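Local coordinates for protein C2 toxin component I (Clostridium botulinum, PDB 2J3X) that transfers ADP-ribose, probably to actin of host cells, as the enzymatic component of the binary C2 toxin, at residues A[218-223]-A[296-301]; A[364-369]-A[418-423]; A[60-65]-A[351-356]; A[140-145]-A[190-195]. The protein carries 2 engineered substitutions. All blocks are in the same frame, centred on the assembly; numbering follows the deposited sequence.

Contact 1. Residues A[218-223]-A[296-301]; sequences ELDFYN and IAYRRV
Asp220 lies against Ile296 and Tyr298 of the strand. The side chains of Asp220 and Tyr298 cross at about a right angle, with the carboxylate and ring planes 42° apart. With Asp220 CG anti to the backbone N (chi1 -174°), Tyr298 OH donates to the syn lone pair of Asp220 OD1 at 2.7 Å. That same OD1 also accepts Tyr222 N at 2.9 Å, from the anti side and out of the carboxylate plane. This second bond makes an Asx turn in the loop that leaves strand 206-216, and OD1 lies 3.5 Å above one face of the Tyr222 ring, toward the rim. The loop here runs against the edge strand, 295-301, of the C-terminal ADP-ribosyltransferase sheet. Ile296 packs CB against Asp220 CG (3.5 Å), and its N bonds to Leu219 O at 3.0 Å. Glu218 crosses Ile296 at about a right angle, its OE2 3.5 Å from Ile296 CD1, while its charge is paired with Arg368. Asp220 OD2 forms a salt bridge with Arg366 NE.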
loop_
_atom_site.group_PDB
_atom_site.type_symbol
_atom_site.label_atom_id
_atom_site.label_comp_id
_atom_site.label_asym_id
_atom_site.label_seq_id
_atom_site.Cartn_x
_atom_site.Cartn_y
_atom_site.Cartn_z
ATOM N N GLU A 218 0.962 1.138 8.796
ATOM C CA GLU A 218 -0.173 0.265 8.831
ATOM C C GLU A 218 0.390 -1.161 8.768
ATOM O O GLU A 218 1.280 -1.434 7.951
ATOM C CB GLU A 218 -1.056 0.512 7.577
ATOM C CG GLU A 218 -2.315 -0.322 7.631
ATOM C CD GLU A 218 -3.207 0.031 6.427
ATOM O OE1 GLU A 218 -2.667 0.441 5.363
ATOM O OE2 GLU A 218 -4.425 -0.141 6.554
ATOM N N LEU A 219 -0.114 -2.057 9.609
ATOM C CA LEU A 219 0.493 -3.415 9.707
ATOM C C LEU A 219 0.253 -4.141 8.380
ATOM O O LEU A 219 -0.896 -4.245 7.932
ATOM C CB LEU A 219 -0.190 -4.209 10.814
ATOM C CG LEU A 219 0.414 -5.602 11.105
ATOM C CD1 LEU A 219 1.922 -5.516 11.377
ATOM C CD2 LEU A 219 -0.350 -6.215 12.277
ATOM N N ASP A 220 1.323 -4.580 7.728
ATOM C CA ASP A 220 1.225 -5.131 6.347
ATOM C C ASP A 220 2.536 -5.876 6.107
ATOM O O ASP A 220 3.643 -5.311 6.362
ATOM C CB ASP A 220 1.139 -3.947 5.382
ATOM C CG ASP A 220 0.887 -4.329 3.917
ATOM O OD1 ASP A 220 1.137 -5.499 3.488
ATOM O OD2 ASP A 220 0.500 -3.394 3.175
ATOM N N PHE A 221 2.446 -7.133 5.637
ATOM C CA PHE A 221 3.644 -7.961 5.462
ATOM C C PHE A 221 4.015 -8.152 3.995
ATOM O O PHE A 221 5.026 -8.837 3.694
ATOM C CB PHE A 221 3.378 -9.347 6.079
ATOM C CG PHE A 221 3.021 -9.235 7.576
ATOM C CD1 PHE A 221 4.021 -8.900 8.486
ATOM C CD2 PHE A 221 1.695 -9.413 8.013
ATOM C CE1 PHE A 221 3.668 -8.781 9.872
ATOM C CE2 PHE A 221 1.333 -9.291 9.376
ATOM C CZ PHE A 221 2.343 -8.961 10.291
ATOM N N TYR A 222 3.296 -7.443 3.123
ATOM C CA TYR A 222 3.607 -7.435 1.656
ATOM C C TYR A 222 3.801 -8.890 1.209
ATOM O O TYR A 222 2.967 -9.747 1.579
ATOM C CB TYR A 222 4.805 -6.501 1.292
ATOM C CG TYR A 222 4.532 -5.112 1.819
ATOM C CD1 TYR A 222 3.574 -4.291 1.240
ATOM C CD2 TYR A 222 5.216 -4.666 2.948
ATOM C CE1 TYR A 222 3.321 -3.013 1.755
ATOM C CE2 TYR A 222 4.950 -3.401 3.510
ATOM C CZ TYR A 222 3.991 -2.610 2.918
ATOM O OH TYR A 222 3.772 -1.366 3.510
ATOM N N ASN A 223 4.852 -9.173 0.441
ATOM C CA ASN A 223 5.061 -10.536 -0.091
ATOM C C ASN A 223 5.606 -11.534 0.940
ATOM O O ASN A 223 5.519 -12.745 0.728
ATOM C CB ASN A 223 5.943 -10.489 -1.352
ATOM C CG ASN A 223 7.313 -9.984 -1.083
ATOM O OD1 ASN A 223 7.567 -9.334 -0.042
ATOM N ND2 ASN A 223 8.214 -10.211 -2.037
ATOM N N ILE A 296 -3.386 -5.492 6.926
ATOM C CA ILE A 296 -3.581 -5.672 5.487
ATOM C C ILE A 296 -3.518 -7.177 5.135
ATOM O O ILE A 296 -2.564 -7.866 5.481
ATOM C CB ILE A 296 -2.504 -4.882 4.710
ATOM C CG1 ILE A 296 -2.698 -3.345 4.947
ATOM C CG2 ILE A 296 -2.484 -5.276 3.210
ATOM C CD1 ILE A 296 -4.031 -2.788 4.289
ATOM N N ALA A 297 -4.522 -7.655 4.388
ATOM C CA ALA A 297 -4.400 -8.942 3.751
ATOM C C ALA A 297 -4.656 -8.767 2.221
ATOM O O ALA A 297 -5.124 -7.724 1.778
ATOM C CB ALA A 297 -5.409 -9.893 4.318
ATOM N N TYR A 298 -4.308 -9.781 1.442
ATOM C CA TYR A 298 -4.278 -9.628 -0.035
ATOM C C TYR A 298 -5.164 -10.647 -0.713
ATOM O O TYR A 298 -5.298 -11.791 -0.258
ATOM C CB TYR A 298 -2.833 -9.846 -0.521
ATOM C CG TYR A 298 -1.966 -8.688 -0.150
ATOM C CD1 TYR A 298 -1.980 -7.514 -0.920
ATOM C CD2 TYR A 298 -1.166 -8.748 1.041
ATOM C CE1 TYR A 298 -1.180 -6.397 -0.576
ATOM C CE2 TYR A 298 -0.353 -7.648 1.428
ATOM C CZ TYR A 298 -0.386 -6.473 0.612
ATOM O OH TYR A 298 0.367 -5.370 0.913
ATOM N N ARG A 299 -5.751 -10.247 -1.839
ATOM C CA ARG A 299 -6.490 -11.205 -2.663
ATOM C C ARG A 299 -6.307 -10.781 -4.129
ATOM O O ARG A 299 -6.749 -9.692 -4.514
ATOM C CB ARG A 299 -7.938 -11.123 -2.310
ATOM C CG ARG A 299 -8.832 -12.166 -3.062
ATOM C CD ARG A 299 -10.246 -12.072 -2.516
ATOM N NE ARG A 299 -11.195 -12.743 -3.435
ATOM C CZ ARG A 299 -11.315 -14.054 -3.578
ATOM N NH1 ARG A 299 -10.566 -14.889 -2.855
ATOM N NH2 ARG A 299 -12.194 -14.542 -4.461
ATOM N N ARG A 300 -5.635 -11.648 -4.895
ATOM C CA ARG A 300 -5.344 -11.357 -6.296
ATOM C C ARG A 300 -6.426 -12.017 -7.154
ATOM O O ARG A 300 -6.768 -13.181 -6.906
ATOM C CB ARG A 300 -3.995 -11.946 -6.672
ATOM C CG ARG A 300 -2.779 -11.074 -6.195
ATOM C CD ARG A 300 -1.469 -11.846 -6.440
ATOM N NE ARG A 300 -0.289 -10.997 -6.262
ATOM C CZ ARG A 300 0.293 -10.306 -7.240
ATOM N NH1 ARG A 300 -0.205 -10.276 -8.514
ATOM N NH2 ARG A 300 1.317 -9.564 -6.944
ATOM N N VAL A 301 -6.935 -11.271 -8.139
ATOM C CA VAL A 301 -8.021 -11.740 -9.018
ATOM C C VAL A 301 -7.692 -11.367 -10.439
ATOM O O VAL A 301 -6.803 -10.532 -10.691
ATOM C CB VAL A 301 -9.387 -11.195 -8.642
ATOM C CG1 VAL A 301 -9.770 -11.608 -7.202
ATOM C CG2 VAL A 301 -9.384 -9.655 -8.773
HETATM O O HOH W 1 0.108 -8.669 4.978
#

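Contact 2. Residues A[364-369]-A[418-423]; sequences IFRLRL and QVVIDA
Ile364 to Leu367 pair in parallel with Val420 to Ala423, the strand axes 24° apart, within the mixed sheet of the C-terminal ADP-ribosyltransferase unit. Five backbone hydrogen bonds knit the two: Ile364 N to Val419 O, Ile421 N to Ile364 O, Arg366 N to Ile421 O, Ala423 N to Arg366 O and Arg368 N to Ala423 O. The bond Ile421 N to Ile364 O is short, at 2.7 Å, whereas Ala423 N to Arg366 O stretches to 3.2 Å.

One ionic pair joins the strands. Arg366 and Asp422 lie side by side and point the same way, and NH1 meets OD1 at 2.8 Å on the syn side, 30° out of the carboxylate plane. With CG anti to the backbone N (chi1 177°) and the chain extended to NE, Arg366 runs past Asp422, its CD 3.3 Å from OD1. One water links Arg366 O to Asp422 OD1.

Apolar contacts occupy both faces of the sheet. Phe365 CE1 touches Ile421 CG2 at 3.7 Å, with Ile421 CD1 over a face of the ring, and on this side of the sheet Leu367 CD2 meets Ala423 CB. On the face of Arg366, Ile364 CD1 lies 3.9 Å from Val420 CG2.

Strand 363-369 is flanked by 295-301, and strand 414-426 by 397-411, whose Arg402 forms a second salt bridge with Asp422 OD2.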
loop_
_atom_site.group_PDB
_atom_site.type_symbol
_atom_site.label_atom_id
_atom_site.label_comp_id
_atom_site.label_asym_id
_atom_site.label_seq_id
_atom_site.Cartn_x
_atom_site.Cartn_y
_atom_site.Cartn_z
ATOM N N ILE A 364 -4.621 -6.761 -7.714
ATOM C CA ILE A 364 -4.173 -7.158 -6.379
ATOM C C ILE A 364 -4.992 -6.368 -5.364
ATOM O O ILE A 364 -4.732 -5.206 -5.174
ATOM C CB ILE A 364 -2.697 -6.800 -6.186
ATOM C CG1 ILE A 364 -1.788 -7.373 -7.295
ATOM C CG2 ILE A 364 -2.236 -7.193 -4.743
ATOM C CD1 ILE A 364 -0.484 -6.528 -7.535
ATOM N N PHE A 365 -5.956 -7.003 -4.709
ATOM C CA PHE A 365 -6.703 -6.326 -3.652
ATOM C C PHE A 365 -5.851 -6.283 -2.411
ATOM O O PHE A 365 -5.399 -7.329 -1.938
ATOM C CB PHE A 365 -8.017 -6.966 -3.321
ATOM C CG PHE A 365 -9.105 -6.595 -4.306
ATOM C CD1 PHE A 365 -9.819 -5.420 -4.163
ATOM C CD2 PHE A 365 -9.349 -7.415 -5.398
ATOM C CE1 PHE A 365 -10.850 -5.077 -5.081
ATOM C CE2 PHE A 365 -10.376 -7.069 -6.323
ATOM C CZ PHE A 365 -11.105 -5.888 -6.147
ATOM N N ARG A 366 -5.586 -5.051 -1.967
ATOM C CA ARG A 366 -4.811 -4.805 -0.731
ATOM C C ARG A 366 -5.906 -4.388 0.267
ATOM O O ARG A 366 -6.309 -3.232 0.344
ATOM C CB ARG A 366 -3.735 -3.721 -1.036
ATOM C CG ARG A 366 -2.919 -3.365 0.270
ATOM C CD ARG A 366 -1.701 -2.558 -0.063
ATOM N NE ARG A 366 -1.006 -2.194 1.183
ATOM C CZ ARG A 366 -1.051 -0.980 1.756
ATOM N NH1 ARG A 366 -1.726 0.015 1.169
ATOM N NH2 ARG A 366 -0.367 -0.770 2.923
ATOM N N LEU A 367 -6.429 -5.364 1.011
ATOM C CA LEU A 367 -7.662 -5.184 1.781
ATOM C C LEU A 367 -7.293 -4.780 3.198
ATOM O O LEU A 367 -6.546 -5.492 3.847
ATOM C CB LEU A 367 -8.450 -6.524 1.890
ATOM C CG LEU A 367 -8.841 -7.031 0.492
ATOM C CD1 LEU A 367 -9.453 -8.416 0.601
ATOM C CD2 LEU A 367 -9.815 -6.027 -0.157
ATOM N N ARG A 368 -7.833 -3.671 3.682
ATOM C CA ARG A 368 -7.684 -3.364 5.101
ATOM C C ARG A 368 -8.698 -4.158 5.905
ATOM O O ARG A 368 -9.911 -3.959 5.763
ATOM C CB ARG A 368 -7.825 -1.836 5.328
ATOM C CG ARG A 368 -7.760 -1.462 6.878
ATOM C CD ARG A 368 -8.077 0.056 7.038
ATOM N NE ARG A 368 -7.139 0.812 6.186
ATOM C CZ ARG A 368 -7.407 1.950 5.517
ATOM N NH1 ARG A 368 -8.596 2.502 5.573
ATOM N NH2 ARG A 368 -6.463 2.512 4.726
ATOM N N LEU A 369 -8.205 -5.050 6.763
ATOM C CA LEU A 369 -9.092 -5.812 7.635
ATOM C C LEU A 369 -9.130 -5.087 8.945
ATOM O O LEU A 369 -8.151 -5.098 9.648
ATOM C CB LEU A 369 -8.547 -7.248 7.839
ATOM C CG LEU A 369 -8.330 -8.012 6.496
ATOM C CD1 LEU A 369 -7.907 -9.507 6.774
ATOM C CD2 LEU A 369 -9.561 -7.930 5.549
ATOM N N GLN A 418 0.629 -4.479 -13.268
ATOM C CA GLN A 418 -0.441 -4.893 -12.365
ATOM C C GLN A 418 -0.894 -3.699 -11.547
ATOM O O GLN A 418 -0.298 -2.635 -11.623
ATOM C CB GLN A 418 0.028 -5.997 -11.409
ATOM C CG GLN A 418 0.751 -7.159 -12.168
ATOM C CD GLN A 418 0.877 -8.427 -11.350
ATOM O OE1 GLN A 418 1.017 -8.389 -10.125
ATOM N NE2 GLN A 418 0.911 -9.575 -12.029
ATOM N N VAL A 419 -1.979 -3.876 -10.795
ATOM C CA VAL A 419 -2.498 -2.719 -10.021
ATOM C C VAL A 419 -2.734 -3.175 -8.605
ATOM O O VAL A 419 -3.381 -4.241 -8.366
ATOM C CB VAL A 419 -3.810 -2.139 -10.647
ATOM C CG1 VAL A 419 -3.514 -1.334 -11.990
ATOM C CG2 VAL A 419 -4.932 -3.255 -10.791
ATOM N N VAL A 420 -2.310 -2.315 -7.646
ATOM C CA VAL A 420 -2.596 -2.576 -6.234
ATOM C C VAL A 420 -3.815 -1.759 -5.827
ATOM O O VAL A 420 -3.780 -0.522 -5.893
ATOM C CB VAL A 420 -1.332 -2.152 -5.405
ATOM C CG1 VAL A 420 -1.588 -2.312 -3.883
ATOM C CG2 VAL A 420 -0.114 -3.027 -5.884
ATOM N N ILE A 421 -4.869 -2.474 -5.450
ATOM C CA ILE A 421 -6.175 -1.879 -5.253
ATOM C C ILE A 421 -6.402 -1.781 -3.730
ATOM O O ILE A 421 -6.762 -2.768 -3.060
ATOM C CB ILE A 421 -7.267 -2.754 -5.932
ATOM C CG1 ILE A 421 -6.972 -2.855 -7.460
ATOM C CG2 ILE A 421 -8.671 -2.110 -5.685
ATOM C CD1 ILE A 421 -7.907 -3.891 -8.145
ATOM N N ASP A 422 -6.226 -0.580 -3.176
ATOM C CA ASP A 422 -6.452 -0.376 -1.746
ATOM C C ASP A 422 -7.949 -0.293 -1.508
ATOM O O ASP A 422 -8.650 0.523 -2.122
ATOM C CB ASP A 422 -5.841 0.991 -1.312
ATOM C CG ASP A 422 -4.333 0.924 -1.133
ATOM O OD1 ASP A 422 -3.850 -0.129 -0.673
ATOM O OD2 ASP A 422 -3.650 1.935 -1.369
ATOM N N ALA A 423 -8.447 -1.096 -0.576
ATOM C CA ALA A 423 -9.861 -1.068 -0.266
ATOM C C ALA A 423 -10.079 -1.235 1.235
ATOM O O ALA A 423 -9.293 -1.888 1.922
ATOM C CB ALA A 423 -10.620 -2.118 -1.014
HETATM O O HOH W 2 -3.178 2.845 1.485
HETATM O O HOH W 3 -5.590 -0.801 1.774
#

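Contact 3. Residues A[60-65]-A[351-356]; sequences ILFSSL and LKSTPS
Leu61 to Ser64 and Ser353 to Ser356 run in roughly the same direction, 22° apart, and draw nearest where the CA atoms of Ser64 and Thr354 are 4.9 Å from one another. Ser353 is directed toward 60-65: its hydroxyl, lying between the backbone N and the carbonyl carbon (chi1 70°), donates to Leu61 O at 2.8 Å, in the carbonyl plane on a lone pair. In turn it accepts from Thr354 OG1 at 2.9 Å, a relay of two hydroxyls ending on a backbone carbonyl. Residues 60-65 form the loop between helices 47-59 and 65-73, with Ser64 as N-cap of the second helix, its OG reaching Ala67 N. Residues 351-356 lie in the loop after strand 347-350 in the C-terminal ADP-ribosyltransferase unit, so the contact ties the two family units together. Thr354 turns CG2 to Ser64 N at 3.4 Å, and Ser64 CA makes a CA-H...O contact with Thr354 O. Ser353 CB lies 3.8 Å from Phe62 CD1, obliquely to the ring, which packs edge-to-face with Phe144. Arg300 bonds both Ser353 O and Thr354 OG1. A water joins Leu65 N, at 3.0 Å, to Thr354 O.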
loop_
_atom_site.group_PDB
_atom_site.type_symbol
_atom_site.label_atom_id
_atom_site.label_comp_id
_atom_site.label_asym_id
_atom_site.label_seq_id
_atom_site.Cartn_x
_atom_site.Cartn_y
_atom_site.Cartn_z
ATOM N N ILE A 60 8.871 -4.949 -6.039
ATOM C CA ILE A 60 9.289 -6.147 -5.289
ATOM C C ILE A 60 8.429 -6.532 -4.119
ATOM O O ILE A 60 8.419 -7.711 -3.762
ATOM C CB ILE A 60 10.781 -6.093 -4.897
ATOM C CG1 ILE A 60 11.004 -4.917 -3.925
ATOM C CG2 ILE A 60 11.670 -5.931 -6.204
ATOM C CD1 ILE A 60 12.470 -4.629 -3.627
ATOM N N LEU A 61 7.656 -5.573 -3.545
ATOM C CA LEU A 61 6.720 -5.926 -2.451
ATOM C C LEU A 61 5.570 -6.810 -2.989
ATOM O O LEU A 61 4.843 -7.468 -2.232
ATOM C CB LEU A 61 6.099 -4.645 -1.864
ATOM C CG LEU A 61 7.109 -3.582 -1.388
ATOM C CD1 LEU A 61 6.202 -2.372 -0.864
ATOM C CD2 LEU A 61 7.917 -4.155 -0.290
ATOM N N PHE A 62 5.355 -6.734 -4.328
ATOM C CA PHE A 62 4.215 -7.381 -5.010
ATOM C C PHE A 62 4.722 -8.341 -6.100
ATOM O O PHE A 62 4.118 -8.468 -7.165
ATOM C CB PHE A 62 3.266 -6.316 -5.595
ATOM C CG PHE A 62 2.750 -5.365 -4.523
ATOM C CD1 PHE A 62 1.866 -5.813 -3.517
ATOM C CD2 PHE A 62 3.297 -4.066 -4.447
ATOM C CE1 PHE A 62 1.458 -4.879 -2.458
ATOM C CE2 PHE A 62 2.919 -3.188 -3.400
ATOM C CZ PHE A 62 2.011 -3.599 -2.447
ATOM N N SER A 63 5.878 -8.960 -5.809
ATOM C CA SER A 63 6.433 -10.028 -6.619
ATOM C C SER A 63 6.647 -11.227 -5.709
ATOM O O SER A 63 6.865 -11.077 -4.484
ATOM C CB SER A 63 7.761 -9.581 -7.220
ATOM O OG SER A 63 7.594 -8.404 -8.023
ATOM N N SER A 64 6.559 -12.439 -6.267
ATOM C CA SER A 64 6.672 -13.652 -5.433
ATOM C C SER A 64 8.087 -13.796 -4.787
ATOM O O SER A 64 9.092 -13.355 -5.368
ATOM C CB SER A 64 6.394 -14.942 -6.229
ATOM O OG SER A 64 7.487 -15.205 -7.098
ATOM N N LEU A 65 8.159 -14.499 -3.648
ATOM C CA LEU A 65 9.463 -14.800 -3.010
ATOM C C LEU A 65 10.341 -15.617 -3.986
ATOM O O LEU A 65 11.558 -15.417 -4.035
ATOM C CB LEU A 65 9.276 -15.494 -1.624
ATOM C CG LEU A 65 8.331 -14.619 -0.740
ATOM C CD1 LEU A 65 7.867 -15.340 0.549
ATOM C CD2 LEU A 65 8.957 -13.325 -0.363
ATOM N N LEU A 351 -2.044 -13.342 4.110
ATOM C CA LEU A 351 -1.094 -12.290 4.460
ATOM C C LEU A 351 0.055 -12.099 3.479
ATOM O O LEU A 351 0.785 -11.087 3.537
ATOM C CB LEU A 351 -0.546 -12.526 5.925
ATOM C CG LEU A 351 -1.554 -12.400 7.070
ATOM C CD1 LEU A 351 -0.756 -12.412 8.398
ATOM C CD2 LEU A 351 -2.358 -11.064 7.011
ATOM N N LYS A 352 0.259 -13.077 2.575
ATOM C CA LYS A 352 1.248 -12.942 1.539
ATOM C C LYS A 352 0.672 -12.243 0.309
ATOM O O LYS A 352 -0.371 -12.702 -0.204
ATOM C CB LYS A 352 1.801 -14.320 1.128
ATOM C CG LYS A 352 2.639 -14.978 2.200
ATOM C CD LYS A 352 3.393 -16.177 1.616
ATOM C CE LYS A 352 2.496 -17.328 1.546
ATOM N NZ LYS A 352 3.260 -18.655 1.445
ATOM N N SER A 353 1.309 -11.164 -0.154
ATOM C CA SER A 353 0.765 -10.450 -1.320
ATOM C C SER A 353 0.823 -11.272 -2.600
ATOM O O SER A 353 -0.004 -11.036 -3.504
ATOM C CB SER A 353 1.454 -9.115 -1.614
ATOM O OG SER A 353 2.768 -9.324 -2.104
ATOM N N THR A 354 1.808 -12.172 -2.726
ATOM C CA THR A 354 2.078 -12.753 -4.054
ATOM C C THR A 354 2.462 -14.235 -3.983
ATOM O O THR A 354 3.574 -14.618 -4.338
ATOM C CB THR A 354 3.177 -11.957 -4.771
ATOM O OG1 THR A 354 2.853 -10.554 -4.684
ATOM C CG2 THR A 354 3.200 -12.359 -6.319
ATOM N N PRO A 355 1.526 -15.086 -3.565
ATOM C CA PRO A 355 1.844 -16.508 -3.620
ATOM C C PRO A 355 2.101 -16.861 -5.103
ATOM O O PRO A 355 1.405 -16.344 -5.967
ATOM C CB PRO A 355 0.553 -17.163 -3.137
ATOM C CG PRO A 355 -0.193 -16.118 -2.419
ATOM C CD PRO A 355 0.152 -14.817 -3.098
ATOM N N SER A 356 3.114 -17.702 -5.399
ATOM C CA SER A 356 3.485 -17.992 -6.780
ATOM C C SER A 356 2.329 -18.363 -7.674
ATOM O O SER A 356 2.249 -17.956 -8.871
ATOM C CB SER A 356 4.500 -19.167 -6.779
ATOM O OG SER A 356 5.763 -18.581 -6.651
HETATM O O HOH W 4 5.537 -15.494 -2.586
#

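Contact 4. Residues A[140-145]-A[190-195]; sequences EYTKFS and GFSIIP
Strand 141-143, an edge of the N-terminal ADP-ribosyltransferase sheet, pairs antiparallel with strand 191-203, Tyr141 facing Ile193 as a hydrogen-bonded pair and Thr142 facing Ser192 as a non-hydrogen-bonded one. Both bonds of the Tyr141 pair are 3.0 Å: Tyr141 N to Ile193 O, and Ile193 N to Tyr141 O, whose donor sits 37° above the carbonyl plane. At the next step the backbones close in, the CA atoms of Thr142 and Ser192 only 3.9 Å apart. Lys143 N donates to Phe191 O, and Gly190 N reaches Lys143 O by a weak bond. Gly190 has backbone angles of 87°/16°, where a side chain would collide with the preceding carbonyl oxygen.

The Tyr141 ring meets Pro195 CD in plane at its edge (CE2 to CD 3.9 Å), the two side chains crossing at about a right angle. Glu140, its chain extended beyond CG, crosses Ile194 obliquely, with its CG 3.4 Å from Ser192 CB and 3.8 Å from Ile194 CG1. Arg366 of the C-terminal unit donates to Thr142 OG1. That hydroxyl also shares a hydrogen bond with Ser192 OG at 2.8 Å, Thr142 OG1 and Ser192 OG each lying anti to the carbonyl carbon of its own residue.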
loop_
_atom_site.group_PDB
_atom_site.type_symbol
_atom_site.label_atom_id
_atom_site.label_comp_id
_atom_site.label_asym_id
_atom_site.label_seq_id
_atom_site.Cartn_x
_atom_site.Cartn_y
_atom_site.Cartn_z
ATOM N N GLU A 140 -6.017 6.394 5.043
ATOM C CA GLU A 140 -4.580 6.100 5.216
ATOM C C GLU A 140 -3.976 5.654 3.905
ATOM O O GLU A 140 -4.454 4.676 3.272
ATOM C CB GLU A 140 -4.418 5.020 6.276
ATOM C CG GLU A 140 -2.953 4.716 6.620
ATOM C CD GLU A 140 -2.841 3.858 7.867
ATOM O OE1 GLU A 140 -3.735 3.004 8.103
ATOM O OE2 GLU A 140 -1.852 4.027 8.608
ATOM N N TYR A 141 -2.947 6.372 3.470
ATOM C CA TYR A 141 -2.375 6.180 2.119
ATOM C C TYR A 141 -0.925 5.766 2.211
ATOM O O TYR A 141 -0.068 6.547 2.628
ATOM C CB TYR A 141 -2.443 7.500 1.359
ATOM C CG TYR A 141 -3.863 7.977 1.170
ATOM C CD1 TYR A 141 -4.679 7.454 0.158
ATOM C CD2 TYR A 141 -4.390 8.995 2.015
ATOM C CE1 TYR A 141 -6.000 7.924 -0.008
ATOM C CE2 TYR A 141 -5.682 9.463 1.859
ATOM C CZ TYR A 141 -6.485 8.936 0.831
ATOM O OH TYR A 141 -7.778 9.409 0.670
ATOM N N THR A 142 -0.615 4.533 1.807
ATOM C CA THR A 142 0.736 4.037 1.977
ATOM C C THR A 142 1.668 4.437 0.836
ATOM O O THR A 142 1.328 4.306 -0.371
ATOM C CB THR A 142 0.670 2.475 2.060
ATOM O OG1 THR A 142 -0.307 2.135 3.048
ATOM C CG2 THR A 142 2.058 1.848 2.383
ATOM N N LYS A 143 2.881 4.883 1.201
ATOM C CA LYS A 143 3.946 5.092 0.255
ATOM C C LYS A 143 4.781 3.807 0.220
ATOM O O LYS A 143 5.531 3.512 1.130
ATOM C CB LYS A 143 4.813 6.291 0.700
ATOM C CG LYS A 143 5.864 6.670 -0.389
ATOM C CD LYS A 143 5.257 7.573 -1.477
ATOM C CE LYS A 143 6.324 7.976 -2.494
ATOM N NZ LYS A 143 5.583 8.798 -3.508
ATOM N N PHE A 144 4.581 2.999 -0.823
ATOM C CA PHE A 144 5.278 1.714 -0.881
ATOM C C PHE A 144 6.784 1.839 -1.015
ATOM O O PHE A 144 7.519 1.020 -0.436
ATOM C CB PHE A 144 4.701 0.871 -2.037
ATOM C CG PHE A 144 3.235 0.659 -1.922
ATOM C CD1 PHE A 144 2.674 -0.110 -0.869
ATOM C CD2 PHE A 144 2.382 1.225 -2.881
ATOM C CE1 PHE A 144 1.256 -0.317 -0.809
ATOM C CE2 PHE A 144 0.987 1.035 -2.826
ATOM C CZ PHE A 144 0.426 0.279 -1.780
ATOM N N SER A 145 7.252 2.879 -1.696
ATOM C CA SER A 145 8.680 3.081 -1.924
ATOM C C SER A 145 9.232 3.836 -0.715
ATOM O O SER A 145 8.501 4.097 0.230
ATOM C CB SER A 145 8.940 3.914 -3.187
ATOM O OG SER A 145 8.347 5.223 -3.038
ATOM N N GLY A 190 7.343 2.031 3.039
ATOM C CA GLY A 190 6.171 1.486 3.704
ATOM C C GLY A 190 5.505 2.339 4.782
ATOM O O GLY A 190 4.705 1.831 5.570
ATOM N N PHE A 191 5.826 3.631 4.825
ATOM C CA PHE A 191 5.070 4.511 5.700
ATOM C C PHE A 191 3.798 4.904 5.012
ATOM O O PHE A 191 3.759 4.970 3.770
ATOM C CB PHE A 191 5.845 5.809 6.001
ATOM C CG PHE A 191 6.935 5.633 7.028
ATOM C CD1 PHE A 191 6.602 5.340 8.338
ATOM C CD2 PHE A 191 8.281 5.764 6.670
ATOM C CE1 PHE A 191 7.595 5.142 9.307
ATOM C CE2 PHE A 191 9.306 5.567 7.635
ATOM C CZ PHE A 191 8.931 5.274 8.949
ATOM N N SER A 192 2.805 5.273 5.819
ATOM C CA SER A 192 1.576 5.844 5.308
ATOM C C SER A 192 1.398 7.255 5.837
ATOM O O SER A 192 2.016 7.628 6.843
ATOM C CB SER A 192 0.360 5.032 5.756
ATOM O OG SER A 192 0.434 3.728 5.168
ATOM N N ILE A 193 0.545 7.993 5.147
ATOM C CA ILE A 193 0.136 9.326 5.629
ATOM C C ILE A 193 -1.366 9.251 5.891
ATOM O O ILE A 193 -2.108 8.706 5.074
ATOM C CB ILE A 193 0.455 10.393 4.603
ATOM C CG1 ILE A 193 1.949 10.707 4.613
ATOM C CG2 ILE A 193 -0.175 11.731 5.017
ATOM C CD1 ILE A 193 2.401 11.605 5.891
ATOM N N ILE A 194 -1.789 9.799 7.032
ATOM C CA ILE A 194 -3.191 9.973 7.376
ATOM C C ILE A 194 -3.493 11.494 7.400
ATOM O O ILE A 194 -3.044 12.211 8.311
ATOM C CB ILE A 194 -3.484 9.388 8.741
ATOM C CG1 ILE A 194 -3.152 7.890 8.781
ATOM C CG2 ILE A 194 -4.991 9.596 9.084
ATOM C CD1 ILE A 194 -3.286 7.279 10.198
ATOM N N PRO A 195 -4.190 11.995 6.376
ATOM C CA PRO A 195 -4.474 13.453 6.341
ATOM C C PRO A 195 -5.354 13.762 7.549
ATOM O O PRO A 195 -6.306 13.029 7.828
ATOM C CB PRO A 195 -5.301 13.595 5.042
ATOM C CG PRO A 195 -4.687 12.512 4.157
ATOM C CD PRO A 195 -4.680 11.319 5.139
HETATM O O HOH W 5 7.512 5.070 3.037
#

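In the fold
Along the chain, contact 3 opens first with 60-65, contacts 4 and 1 follow before it closes at 351-356, and contact 2 comes last. Contacts 1 and 2 lie about 7 Å apart between centres and share the sheet of the C-terminal ADP-ribosyltransferase unit through neighbouring strands 295-301 and 363-369. Contact 4 belongs to the N-terminal unit's sheet, its centre about 14 Å from both. The centre of contact 3 lies about 9 Å from that of contact 1 and 19 Å from that of contact 4, yet it touches all three, with Phe62 meeting each. Phe62 and Phe144 join contacts 3 and 4 within the N-terminal unit, while Arg366, bonded to Thr142, links the two units' sheets.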